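Local coordinates for periplasmic binding protein (Veillonella parvula, PDB 4N01) that probably binds a small solute, perhaps an iron complex or related metal chelate as in its relatives, in the periplasm for delivery to a membrane transporter, at residues E48-T53 and D133-R138; M69-T74 and E94-P99; D239-G244 and I260-D265; R326-E329 and G333-V336. All blocks are in the same frame, centred on the assembly; numbering follows the deposited sequence. Where two conformers were deposited one is given.

Contact 1 (E48-T53 and D133-R138)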
loop_
_atom_site.group_PDB
_atom_site.type_symbol
_atom_site.label_atom_id
_atom_site.label_comp_id
_atom_site.label_asym_id
_atom_site.label_seq_id
_atom_site.Cartn_x
_atom_site.Cartn_y
_atom_site.Cartn_z
ATOM N N GLU A 48 -4.387 5.350 -18.981
ATOM C CA GLU A 48 -3.079 5.241 -18.335
ATOM C C GLU A 48 -2.001 5.790 -19.270
ATOM O O GLU A 48 -2.196 5.845 -20.484
ATOM C CB GLU A 48 -2.750 3.785 -17.960
ATOM C CG GLU A 48 -3.825 3.055 -17.151
ATOM C CD GLU A 48 -4.014 3.619 -15.753
ATOM O OE1 GLU A 48 -3.152 4.396 -15.275
ATOM O OE2 GLU A 48 -5.038 3.280 -15.113
ATOM N N THR A 49 -0.867 6.196 -18.702
ATOM C CA THR A 49 0.240 6.716 -19.499
ATOM C C THR A 49 1.528 5.977 -19.167
ATOM O O THR A 49 1.912 5.882 -18.000
ATOM C CB THR A 49 0.434 8.223 -19.276
ATOM O OG1 THR A 49 -0.731 8.922 -19.744
ATOM C CG2 THR A 49 1.663 8.727 -20.037
ATOM N N PHE A 50 2.175 5.426 -20.192
ATOM C CA PHE A 50 3.431 4.698 -20.010
ATOM C C PHE A 50 4.460 5.217 -21.004
ATOM O O PHE A 50 4.220 5.167 -22.212
ATOM C CB PHE A 50 3.232 3.198 -20.254
ATOM C CG PHE A 50 2.132 2.579 -19.431
ATOM C CD1 PHE A 50 2.361 2.183 -18.123
ATOM C CD2 PHE A 50 0.876 2.372 -19.980
ATOM C CE1 PHE A 50 1.351 1.601 -17.370
ATOM C CE2 PHE A 50 -0.136 1.790 -19.238
ATOM C CZ PHE A 50 0.101 1.405 -17.928
ATOM N N ASP A 51 5.598 5.694 -20.500
ATOM C CA ASP A 51 6.656 6.260 -21.343
ATOM C C ASP A 51 6.119 7.361 -22.248
ATOM O O ASP A 51 6.427 7.401 -23.438
ATOM C CB ASP A 51 7.332 5.177 -22.199
ATOM C CG ASP A 51 8.308 4.321 -21.411
ATOM O OD1 ASP A 51 8.179 4.232 -20.171
ATOM O OD2 ASP A 51 9.207 3.728 -22.047
ATOM N N GLY A 52 5.298 8.240 -21.682
ATOM C CA GLY A 52 4.764 9.366 -22.424
ATOM C C GLY A 52 3.651 9.021 -23.397
ATOM O O GLY A 52 3.074 9.911 -24.024
ATOM N N THR A 53 3.346 7.734 -23.537
ATOM C CA THR A 53 2.262 7.321 -24.419
ATOM C C THR A 53 0.983 7.102 -23.619
ATOM O O THR A 53 0.918 6.222 -22.756
ATOM C CB THR A 53 2.598 6.027 -25.194
ATOM O OG1 THR A 53 3.810 6.209 -25.938
ATOM C CG2 THR A 53 1.465 5.683 -26.153
ATOM N N ASP A 133 5.638 0.072 -11.838
ATOM C CA ASP A 133 6.868 -0.620 -12.245
ATOM C C ASP A 133 6.629 -1.991 -12.889
ATOM O O ASP A 133 7.470 -2.471 -13.655
ATOM C CB ASP A 133 7.837 -0.754 -11.072
ATOM C CG ASP A 133 8.745 0.446 -10.937
ATOM O OD1 ASP A 133 8.351 1.537 -11.406
ATOM O OD2 ASP A 133 9.848 0.297 -10.365
ATOM N N SER A 134 5.479 -2.602 -12.590
ATOM C CA SER A 134 5.078 -3.879 -13.184
ATOM C C SER A 134 4.976 -3.796 -14.696
ATOM O O SER A 134 5.005 -4.815 -15.386
ATOM C CB SER A 134 3.695 -4.311 -12.660
ATOM O OG SER A 134 3.653 -4.317 -11.242
ATOM N N PHE A 135 4.826 -2.581 -15.211
ATOM C CA PHE A 135 4.585 -2.390 -16.638
ATOM C C PHE A 135 5.740 -1.656 -17.294
ATOM O O PHE A 135 5.610 -1.117 -18.392
ATOM C CB PHE A 135 3.249 -1.675 -16.831
ATOM C CG PHE A 135 2.107 -2.385 -16.153
ATOM C CD1 PHE A 135 1.564 -3.535 -16.716
ATOM C CD2 PHE A 135 1.613 -1.938 -14.934
ATOM C CE1 PHE A 135 0.531 -4.216 -16.087
ATOM C CE2 PHE A 135 0.568 -2.615 -14.295
ATOM C CZ PHE A 135 0.031 -3.760 -14.877
ATOM N N SER A 136 6.876 -1.669 -16.604
ATOM C CA SER A 136 8.105 -1.047 -17.088
ATOM C C SER A 136 8.996 -2.079 -17.768
ATOM O O SER A 136 8.624 -3.247 -17.890
ATOM C CB SER A 136 8.862 -0.402 -15.928
ATOM O OG SER A 136 9.342 -1.382 -15.023
ATOM N N LYS A 137 10.182 -1.655 -18.191
ATOM C CA LYS A 137 11.123 -2.556 -18.847
ATOM C C LYS A 137 11.777 -3.531 -17.868
ATOM O O LYS A 137 12.420 -4.496 -18.278
ATOM C CB LYS A 137 12.182 -1.753 -19.605
ATOM C CG LYS A 137 11.605 -0.902 -20.726
ATOM C CD LYS A 137 12.704 -0.225 -21.529
ATOM C CE LYS A 137 12.134 0.563 -22.700
ATOM N NZ LYS A 137 13.212 1.122 -23.567
ATOM N N ARG A 138 11.605 -3.275 -16.576
ATOM C CA ARG A 138 12.077 -4.185 -15.538
ATOM C C ARG A 138 11.193 -5.425 -15.451
ATOM O O ARG A 138 11.571 -6.429 -14.840
ATOM C CB ARG A 138 12.074 -3.482 -14.180
ATOM C CG ARG A 138 13.095 -2.370 -14.037
ATOM C CD ARG A 138 13.068 -1.819 -12.622
ATOM N NE ARG A 138 13.123 -2.891 -11.630
ATOM C CZ ARG A 138 12.387 -2.926 -10.523
ATOM N NH1 ARG A 138 11.536 -1.941 -10.261
ATOM N NH2 ARG A 138 12.500 -3.945 -9.677
#
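Phe50 and Phe135 each turn CG anti to their own carbonyl carbon and beside the backbone N, with chi1 at -54° and -55°, and these two torsions set the side chains against each other at the tip of a beta hairpin. The hairpin joins strands 44-50 and 53-59 through a type I' turn from Phe50 to Thr53, with Asp51 and Gly52 at its corners. The segment 133-138 belongs to the loop that leaves strand 127-129 of the five-stranded parallel sheet. The touch itself is narrow: Phe50 CE1 lies 3.8 Å from Phe135 CB, so a ring carbon rests on the base of the other side chain. Beyond that point the rings diverge, with centroids 6.0 Å apart and planes at 57°, an oblique pair. Both phenylalanines also lean on Ala142 and Ile152, so the hairpin tip and the loop share an apolar patch with helix 142-147 and strand 151-153. Farther out, Asp51 OD2 stays 5.0 Å from Lys137 NZ, so any attraction between these opposite charges is probably weak, and Asp51 is poorly ordered. The loop is braced from within. Asp133 O accepts from both the backbone N and the hydroxyl of Ser136, the latter bond running 2.6 Å from Ser136 OG. Arg138 NH1 meets Asp133 OD2 at 2.8 Å, the carboxylate oxygen lying in the guanidinium plane at its edge.

Contact 2 (M69-T74 and E94-P99)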
loop_
_atom_site.group_PDB
_atom_site.type_symbol
_atom_site.label_atom_id
_atom_site.label_comp_id
_atom_site.label_asym_id
_atom_site.label_seq_id
_atom_site.Cartn_x
_atom_site.Cartn_y
_atom_site.Cartn_z
HETATM N N MSE A 69 -0.221 -8.059 -11.001
HETATM C CA MSE A 69 1.240 -8.107 -10.974
HETATM C C MSE A 69 1.831 -7.707 -9.621
HETATM O O MSE A 69 3.050 -7.724 -9.453
HETATM C CB MSE A 69 1.813 -7.175 -12.054
HETATM C CG MSE A 69 1.391 -7.510 -13.472
HETATM SE SE MSE A 69 2.289 -9.077 -14.214
HETATM C CE MSE A 69 3.946 -8.208 -14.812
ATOM N N SER A 70 0.984 -7.331 -8.664
ATOM C CA SER A 70 1.477 -6.869 -7.361
ATOM C C SER A 70 0.593 -7.386 -6.240
ATOM O O SER A 70 -0.600 -7.632 -6.448
ATOM C CB SER A 70 1.494 -5.339 -7.306
ATOM O OG SER A 70 2.217 -4.802 -8.409
ATOM N N GLN A 71 1.154 -7.538 -5.044
ATOM C CA GLN A 71 0.348 -8.066 -3.951
ATOM C C GLN A 71 -0.799 -7.136 -3.560
ATOM O O GLN A 71 -1.896 -7.605 -3.217
ATOM C CB GLN A 71 1.200 -8.381 -2.722
ATOM C CG GLN A 71 0.370 -8.956 -1.582
ATOM C CD GLN A 71 1.215 -9.538 -0.472
ATOM O OE1 GLN A 71 2.428 -9.737 -0.634
ATOM N NE2 GLN A 71 0.583 -9.809 0.671
ATOM N N ALA A 72 -0.543 -5.828 -3.603
ATOM C CA ALA A 72 -1.544 -4.845 -3.204
ATOM C C ALA A 72 -2.789 -4.916 -4.091
ATOM O O ALA A 72 -3.912 -4.948 -3.583
ATOM C CB ALA A 72 -0.960 -3.440 -3.196
ATOM N N THR A 73 -2.601 -4.966 -5.407
ATOM C CA THR A 73 -3.751 -5.098 -6.296
ATOM C C THR A 73 -4.369 -6.494 -6.213
ATOM O O THR A 73 -5.571 -6.656 -6.421
ATOM C CB THR A 73 -3.402 -4.746 -7.756
ATOM O OG1 THR A 73 -2.252 -5.493 -8.159
ATOM C CG2 THR A 73 -3.117 -3.239 -7.903
ATOM N N THR A 74 -3.564 -7.512 -5.907
ATOM C CA THR A 74 -4.117 -8.851 -5.662
ATOM C C THR A 74 -5.098 -8.827 -4.493
ATOM O O THR A 74 -6.198 -9.386 -4.580
ATOM C CB THR A 74 -3.015 -9.886 -5.382
ATOM O OG1 THR A 74 -2.298 -10.153 -6.591
ATOM C CG2 THR A 74 -3.609 -11.201 -4.851
ATOM N N GLU A 94 4.645 -10.543 1.072
ATOM C CA GLU A 94 4.493 -10.871 2.489
ATOM C C GLU A 94 3.256 -11.734 2.636
ATOM O O GLU A 94 2.552 -11.958 1.648
ATOM C CB GLU A 94 4.368 -9.588 3.328
ATOM C CG GLU A 94 3.429 -8.531 2.748
ATOM C CD GLU A 94 3.246 -7.309 3.657
ATOM O OE1 GLU A 94 2.493 -7.416 4.656
ATOM O OE2 GLU A 94 3.839 -6.230 3.374
ATOM N N GLU A 95 2.988 -12.221 3.853
ATOM C CA GLU A 95 1.804 -13.046 4.106
ATOM C C GLU A 95 0.545 -12.343 3.611
ATOM O O GLU A 95 0.352 -11.150 3.860
ATOM C CB GLU A 95 1.653 -13.365 5.602
ATOM C CG GLU A 95 0.454 -14.269 5.931
ATOM C CD GLU A 95 0.111 -14.315 7.417
ATOM O OE1 GLU A 95 0.347 -13.313 8.129
ATOM O OE2 GLU A 95 -0.407 -15.356 7.877
ATOM N N ILE A 96 -0.299 -13.085 2.902
ATOM C CA ILE A 96 -1.557 -12.541 2.395
ATOM C C ILE A 96 -2.420 -12.148 3.592
ATOM O O ILE A 96 -2.421 -12.842 4.606
ATOM C CB ILE A 96 -2.291 -13.596 1.548
ATOM C CG1 ILE A 96 -1.406 -13.998 0.362
ATOM C CG2 ILE A 96 -3.650 -13.074 1.068
ATOM C CD1 ILE A 96 -0.975 -12.829 -0.497
ATOM N N TYR A 97 -3.104 -11.013 3.498
ATOM C CA TYR A 97 -4.040 -10.574 4.533
ATOM C C TYR A 97 -4.964 -11.751 4.872
ATOM O O TYR A 97 -5.641 -12.286 3.990
ATOM C CB TYR A 97 -4.837 -9.391 3.978
ATOM C CG TYR A 97 -5.568 -8.558 4.996
ATOM C CD1 TYR A 97 -4.941 -8.144 6.168
ATOM C CD2 TYR A 97 -6.881 -8.154 4.772
ATOM C CE1 TYR A 97 -5.612 -7.364 7.101
ATOM C CE2 TYR A 97 -7.557 -7.379 5.698
ATOM C CZ TYR A 97 -6.917 -6.988 6.856
ATOM O OH TYR A 97 -7.573 -6.215 7.786
ATOM N N PRO A 98 -4.963 -12.187 6.140
ATOM C CA PRO A 98 -5.594 -13.468 6.502
ATOM C C PRO A 98 -7.045 -13.676 6.037
ATOM O O PRO A 98 -7.353 -14.791 5.606
ATOM C CB PRO A 98 -5.460 -13.501 8.028
ATOM C CG PRO A 98 -4.183 -12.765 8.271
ATOM C CD PRO A 98 -4.216 -11.615 7.276
ATOM N N PRO A 99 -7.906 -12.639 6.077
ATOM C CA PRO A 99 -9.256 -12.884 5.545
ATOM C C PRO A 99 -9.283 -13.257 4.057
ATOM O O PRO A 99 -10.298 -13.767 3.579
ATOM C CB PRO A 99 -9.963 -11.536 5.748
ATOM C CG PRO A 99 -9.249 -10.910 6.907
ATOM C CD PRO A 99 -7.810 -11.319 6.740
#
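Gln71 carries most of this contact, reaching from the first turn of helix 71-79 to the backbone of the loop 94-99, while Glu94 and Ile96 give the surfaces it lies against. Its CG stands anti to the backbone N (chi1 -179°) and the chain runs on extended, which delivers the amide to the peptide groups of Glu94 and Glu95. Gln71 OE1 accepts from Glu94 N at 2.9 Å with the donor in the carbonyl plane, on a lone pair. The same oxygen also takes the N-H of Glu93, and so holds two successive peptide nitrogens. On the other arm, Gln71 NE2 makes weak bonds to Glu94 O at 3.1 Å and to Glu95 O at 3.5 Å, both bent; with Glu75 OE2 as a further acceptor, the donors at OE1 and the acceptors at NE2 together fix which way round the amide is turned. Apolar carbon closes in beside the polar end: Ile96 CD1 comes within 3.6 Å of Gln71 NE2, and Glu94 CG lies 3.7 Å from Gln71 OE1. The carboxylate of Glu94 looks elsewhere, bonding through OE1 to Ser312 OG, with Arg319 at long, weak range. Helix 71-79 is the crossover between the parallel neighbours 66-68 and 86-90, a beta-alpha-beta unit, and Gln71 ties its start to the loop that follows the second strand. Ile96 packs on Gln101 and Tyr104 of helix 101-104, whereas Glu94 reaches toward helix 311-314, which follows strand 306-309 of the other parallel sheet.

Contact 3 (D239-G244 and I260-D265). With FMT (formic acid), chain H.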
loop_
_atom_site.group_PDB
_atom_site.type_symbol
_atom_site.label_atom_id
_atom_site.label_comp_id
_atom_site.label_asym_id
_atom_site.label_seq_id
_atom_site.Cartn_x
_atom_site.Cartn_y
_atom_site.Cartn_z
ATOM N N ASP A 239 1.716 12.684 12.828
ATOM C CA ASP A 239 2.258 13.579 11.807
ATOM C C ASP A 239 3.689 13.214 11.418
ATOM O O ASP A 239 4.591 13.298 12.240
ATOM C CB ASP A 239 2.222 15.020 12.315
ATOM C CG ASP A 239 0.808 15.547 12.472
ATOM O OD1 ASP A 239 -0.025 15.299 11.567
ATOM O OD2 ASP A 239 0.529 16.222 13.495
ATOM N N ASN A 240 3.885 12.812 10.167
ATOM C CA ASN A 240 5.194 12.395 9.655
ATOM C C ASN A 240 6.200 13.542 9.677
ATOM O O ASN A 240 5.986 14.566 9.014
ATOM C CB ASN A 240 5.021 11.856 8.220
ATOM C CG ASN A 240 6.323 11.366 7.604
ATOM O OD1 ASN A 240 7.376 11.401 8.239
ATOM N ND2 ASN A 240 6.243 10.864 6.365
ATOM N N VAL A 241 7.283 13.396 10.448
ATOM C CA VAL A 241 8.233 14.507 10.594
ATOM C C VAL A 241 9.035 14.786 9.334
ATOM O O VAL A 241 9.691 15.836 9.226
ATOM C CB VAL A 241 9.225 14.309 11.775
ATOM C CG1 VAL A 241 8.472 14.294 13.112
ATOM C CG2 VAL A 241 10.022 13.032 11.586
HETATM N N MSE A 242 8.999 13.858 8.381
HETATM C CA MSE A 242 9.716 14.072 7.123
HETATM C C MSE A 242 8.834 14.764 6.074
HETATM O O MSE A 242 9.312 15.136 5.005
HETATM C CB MSE A 242 10.295 12.757 6.565
HETATM C CG MSE A 242 11.243 12.047 7.534
HETATM SE SE MSE A 242 12.692 13.213 8.203
HETATM C CE MSE A 242 13.906 12.980 6.704
ATOM N N SER A 243 7.547 14.936 6.384
ATOM C CA SER A 243 6.637 15.651 5.486
ATOM C C SER A 243 6.726 17.161 5.716
ATOM O O SER A 243 7.114 17.606 6.798
ATOM C CB SER A 243 5.198 15.159 5.679
ATOM O OG SER A 243 4.283 15.905 4.884
ATOM N N GLY A 244 6.385 17.947 4.697
ATOM C CA GLY A 244 6.466 19.399 4.795
ATOM C C GLY A 244 7.893 19.920 4.707
ATOM O O GLY A 244 8.162 21.071 5.067
ATOM N N ILE A 260 16.832 13.778 13.970
ATOM C CA ILE A 260 17.204 14.271 15.288
ATOM C C ILE A 260 16.609 15.661 15.551
ATOM O O ILE A 260 16.090 15.919 16.643
ATOM C CB ILE A 260 18.740 14.332 15.441
ATOM C CG1 ILE A 260 19.326 12.910 15.427
ATOM C CG2 ILE A 260 19.118 15.012 16.734
ATOM C CD1 ILE A 260 20.846 12.906 15.205
ATOM N N ALA A 261 16.687 16.547 14.558
ATOM C CA ALA A 261 16.135 17.899 14.681
ATOM C C ALA A 261 14.621 17.850 14.915
ATOM O O ALA A 261 14.071 18.624 15.696
ATOM C CB ALA A 261 16.433 18.699 13.427
ATOM N N GLN A 262 13.958 16.937 14.221
ATOM C CA GLN A 262 12.501 16.820 14.294
ATOM C C GLN A 262 12.036 16.129 15.571
ATOM O O GLN A 262 10.894 16.313 15.996
ATOM C CB GLN A 262 11.970 16.067 13.069
ATOM C CG GLN A 262 11.978 16.879 11.770
ATOM C CD GLN A 262 10.995 18.042 11.780
ATOM O OE1 GLN A 262 11.124 18.977 12.578
ATOM N NE2 GLN A 262 10.001 17.986 10.886
ATOM N N ASN A 263 12.913 15.319 16.157
ATOM C CA ASN A 263 12.642 14.678 17.448
ATOM C C ASN A 263 11.286 13.976 17.514
ATOM O O ASN A 263 10.412 14.390 18.271
ATOM C CB ASN A 263 12.723 15.727 18.568
ATOM C CG ASN A 263 12.931 15.101 19.934
ATOM O OD1 ASN A 263 13.330 13.943 20.035
ATOM N ND2 ASN A 263 12.669 15.869 20.988
ATOM N N PRO A 264 11.095 12.915 16.720
ATOM C CA PRO A 264 9.782 12.260 16.731
ATOM C C PRO A 264 9.412 11.616 18.070
ATOM O O PRO A 264 10.294 11.160 18.815
ATOM C CB PRO A 264 9.933 11.168 15.669
ATOM C CG PRO A 264 11.433 10.903 15.619
ATOM C CD PRO A 264 12.062 12.236 15.843
ATOM N N ASP A 265 8.110 11.590 18.365
ATOM C CA ASP A 265 7.564 10.892 19.538
ATOM C C ASP A 265 7.576 9.372 19.359
ATOM O O ASP A 265 7.778 8.628 20.323
ATOM C CB ASP A 265 6.111 11.343 19.770
ATOM C CG ASP A 265 6.013 12.813 20.131
ATOM O OD1 ASP A 265 6.710 13.225 21.076
ATOM O OD2 ASP A 265 5.258 13.562 19.460
HETATM C C FMT H . 6.674 19.064 9.581
HETATM O O1 FMT H . 7.801 19.257 9.124
HETATM O O2 FMT H . 6.200 17.948 9.785
#
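Val241 lays its branched side chain over the start of Gln262, the two sliding past each other in opposite directions with Val241 CB only 3.5 Å from Gln262 CB. The overlap joins the two ends of the single connection from edge strand 238-240 to strand 266-270 of the four-stranded parallel sheet: the type I turn from Asn240, last residue of its strand, to Ser243, and the end of helix 256-262. Both methyls of Val241 straddle Gln262 CB, and Val241 CG1 also faces Pro264 CB at 4.3 Å. A bend at chi2 (-67°) folds the glutamine back on this apolar patch, so that Gln262 NE2 reaches Val241 O at 2.7 Å. That bond is nearly straight at 175°, lies on a lone pair in the carbonyl plane, and is in plane with the glutamine amide too. A formic acid molecule, probably from the crystallisation liquor, takes a weak bond from the same nitrogen, its O1 lying 3.1 Å from Gln262 NE2. A leucine at Gln262 has no amide to offer and would probably leave Val241 O without this donor, the turn then held less firmly to the helix end. Val241 also rests on Arg210, whose NH2 bonds to Gln262 O. The turn is shaped locally by an Asx turn: Asn240 OD1 accepts from Met242 N at 2.9 Å, the donor standing well above the carbonyl plane.

Contact 4 (R326-E329 and G333-V336)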
loop_
_atom_site.group_PDB
_atom_site.type_symbol
_atom_site.label_atom_id
_atom_site.label_comp_id
_atom_site.label_asym_id
_atom_site.label_seq_id
_atom_site.Cartn_x
_atom_site.Cartn_y
_atom_site.Cartn_z
ATOM N N ARG A 326 -5.213 -0.156 14.975
ATOM C CA ARG A 326 -4.151 -0.645 15.858
ATOM C C ARG A 326 -3.149 0.454 16.187
ATOM O O ARG A 326 -2.726 0.593 17.341
ATOM C CB ARG A 326 -3.433 -1.834 15.217
ATOM C CG ARG A 326 -2.458 -2.550 16.140
ATOM C CD ARG A 326 -1.763 -3.715 15.418
ATOM N NE ARG A 326 -0.608 -3.269 14.640
ATOM C CZ ARG A 326 -0.534 -3.287 13.311
ATOM N NH1 ARG A 326 -1.552 -3.746 12.586
ATOM N NH2 ARG A 326 0.575 -2.861 12.710
ATOM N N LEU A 327 -2.771 1.235 15.177
ATOM C CA LEU A 327 -1.767 2.273 15.354
ATOM C C LEU A 327 -2.304 3.356 16.276
ATOM O O LEU A 327 -1.574 3.860 17.123
ATOM C CB LEU A 327 -1.362 2.881 14.003
ATOM C CG LEU A 327 -0.537 1.984 13.072
ATOM C CD1 LEU A 327 -0.369 2.609 11.692
ATOM C CD2 LEU A 327 0.807 1.747 13.669
ATOM N N ALA A 328 -3.592 3.682 16.131
ATOM C CA ALA A 328 -4.221 4.678 16.990
ATOM C C ALA A 328 -4.189 4.228 18.444
ATOM O O ALA A 328 -4.023 5.038 19.362
ATOM C CB ALA A 328 -5.660 4.936 16.546
ATOM N N GLU A 329 -4.342 2.930 18.664
ATOM C CA GLU A 329 -4.383 2.430 20.026
ATOM C C GLU A 329 -2.981 2.490 20.608
ATOM O O GLU A 329 -2.786 2.905 21.754
ATOM C CB GLU A 329 -4.953 1.007 20.069
ATOM C CG GLU A 329 -6.425 0.949 19.674
ATOM C CD GLU A 329 -7.028 -0.433 19.817
ATOM O OE1 GLU A 329 -6.262 -1.422 19.869
ATOM O OE2 GLU A 329 -8.275 -0.528 19.880
ATOM N N GLY A 333 -2.888 5.396 23.089
ATOM C CA GLY A 333 -3.285 4.675 24.292
ATOM C C GLY A 333 -4.787 4.523 24.468
ATOM O O GLY A 333 -5.265 4.350 25.587
ATOM N N ILE A 334 -5.534 4.593 23.371
ATOM C CA ILE A 334 -6.977 4.382 23.420
ATOM C C ILE A 334 -7.312 2.912 23.209
ATOM O O ILE A 334 -6.475 2.123 22.758
ATOM C CB ILE A 334 -7.722 5.158 22.306
ATOM C CG1 ILE A 334 -7.305 4.640 20.922
ATOM C CG2 ILE A 334 -7.480 6.637 22.422
ATOM C CD1 ILE A 334 -8.206 5.104 19.772
ATOM N N LYS A 335 -8.547 2.552 23.529
ATOM C CA LYS A 335 -9.134 1.312 23.042
ATOM C C LYS A 335 -10.323 1.687 22.164
ATOM O O LYS A 335 -11.200 2.429 22.602
ATOM C CB LYS A 335 -9.599 0.427 24.203
ATOM C CG LYS A 335 -8.585 -0.614 24.666
ATOM C CD LYS A 335 -7.467 0.004 25.497
ATOM C CE LYS A 335 -6.569 -1.066 26.103
ATOM N NZ LYS A 335 -6.109 -2.054 25.087
ATOM N N VAL A 336 -10.349 1.200 20.927
ATOM C CA VAL A 336 -11.505 1.418 20.054
ATOM C C VAL A 336 -12.163 0.100 19.645
ATOM O O VAL A 336 -13.177 -0.302 20.218
ATOM C CB VAL A 336 -11.134 2.238 18.794
ATOM C CG1 VAL A 336 -9.798 1.786 18.240
ATOM C CG2 VAL A 336 -12.217 2.116 17.727
#
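Two hydrogen bonds join Glu329 to the chain that folds back over it, one at its backbone and one at its carboxylate. Gly333 N gives a weak, bent bond of 2.8 Å to Glu329 O where helix 320-332 ends; the glycine there has positive phi. Val336 N points almost straight, at 171°, to Glu329 OE2 at 2.9 Å, meeting the anti side of the oxygen 22° out of the carboxylate plane. The glutamate reaches it with CG anti to its carbonyl carbon (chi1 -67°) and the rest extended. A softer polar contact supports these: Ile334 O lies over the base of the side chain, 3.5 Å from Glu329 CA in a CA-H...O approach. Among carbons, Ile334 CD1 touches Ala328 CB at 4.1 Å, and both residues pack on Leu203 of helix 182-203. Val336 crosses Glu329 at about a right angle, bringing Val336 CG1 within 3.8 Å of Glu329 CG. Charge enters only at long range, with Lys335 NZ 5.3 Å from Glu329 OE1 and Lys325 in a long, weak ion pair with Glu329 OE2. With an alanine here in place of Glu329, Val336 N would probably lose its acceptor and the last modelled residues would be freer to swing. The helix's C-terminal end would, if anything, disfavour a negative charge here, and the two distant lysines may partly offset that; the side chain's polar hold on the tail rests on one straight carboxylate bond.

In the fold
Contacts 1 and 2 belong to the lobe built on the five-stranded parallel sheet and touch each other, Ser134 CB packing on Met69 CB at 3.5 Å; contact 2 is nested within the loop that contact 1 closes. Contact 3 lies on the four-stranded sheet of the other lobe, and contact 4 joins the last helix to the tail. The chemistry follows the place: contact 3 is buried and contact 2 partly so, and in each a glutamine amide serves main-chain groups, whereas contact 1, partly buried, has an apolar centre and no hydrogen bond across its segments. Contact 4, at the surface, uses a carboxylate instead. Contacts 1 and 4 lie on opposite sides of the chain's centre, about 40 Å apart between centres.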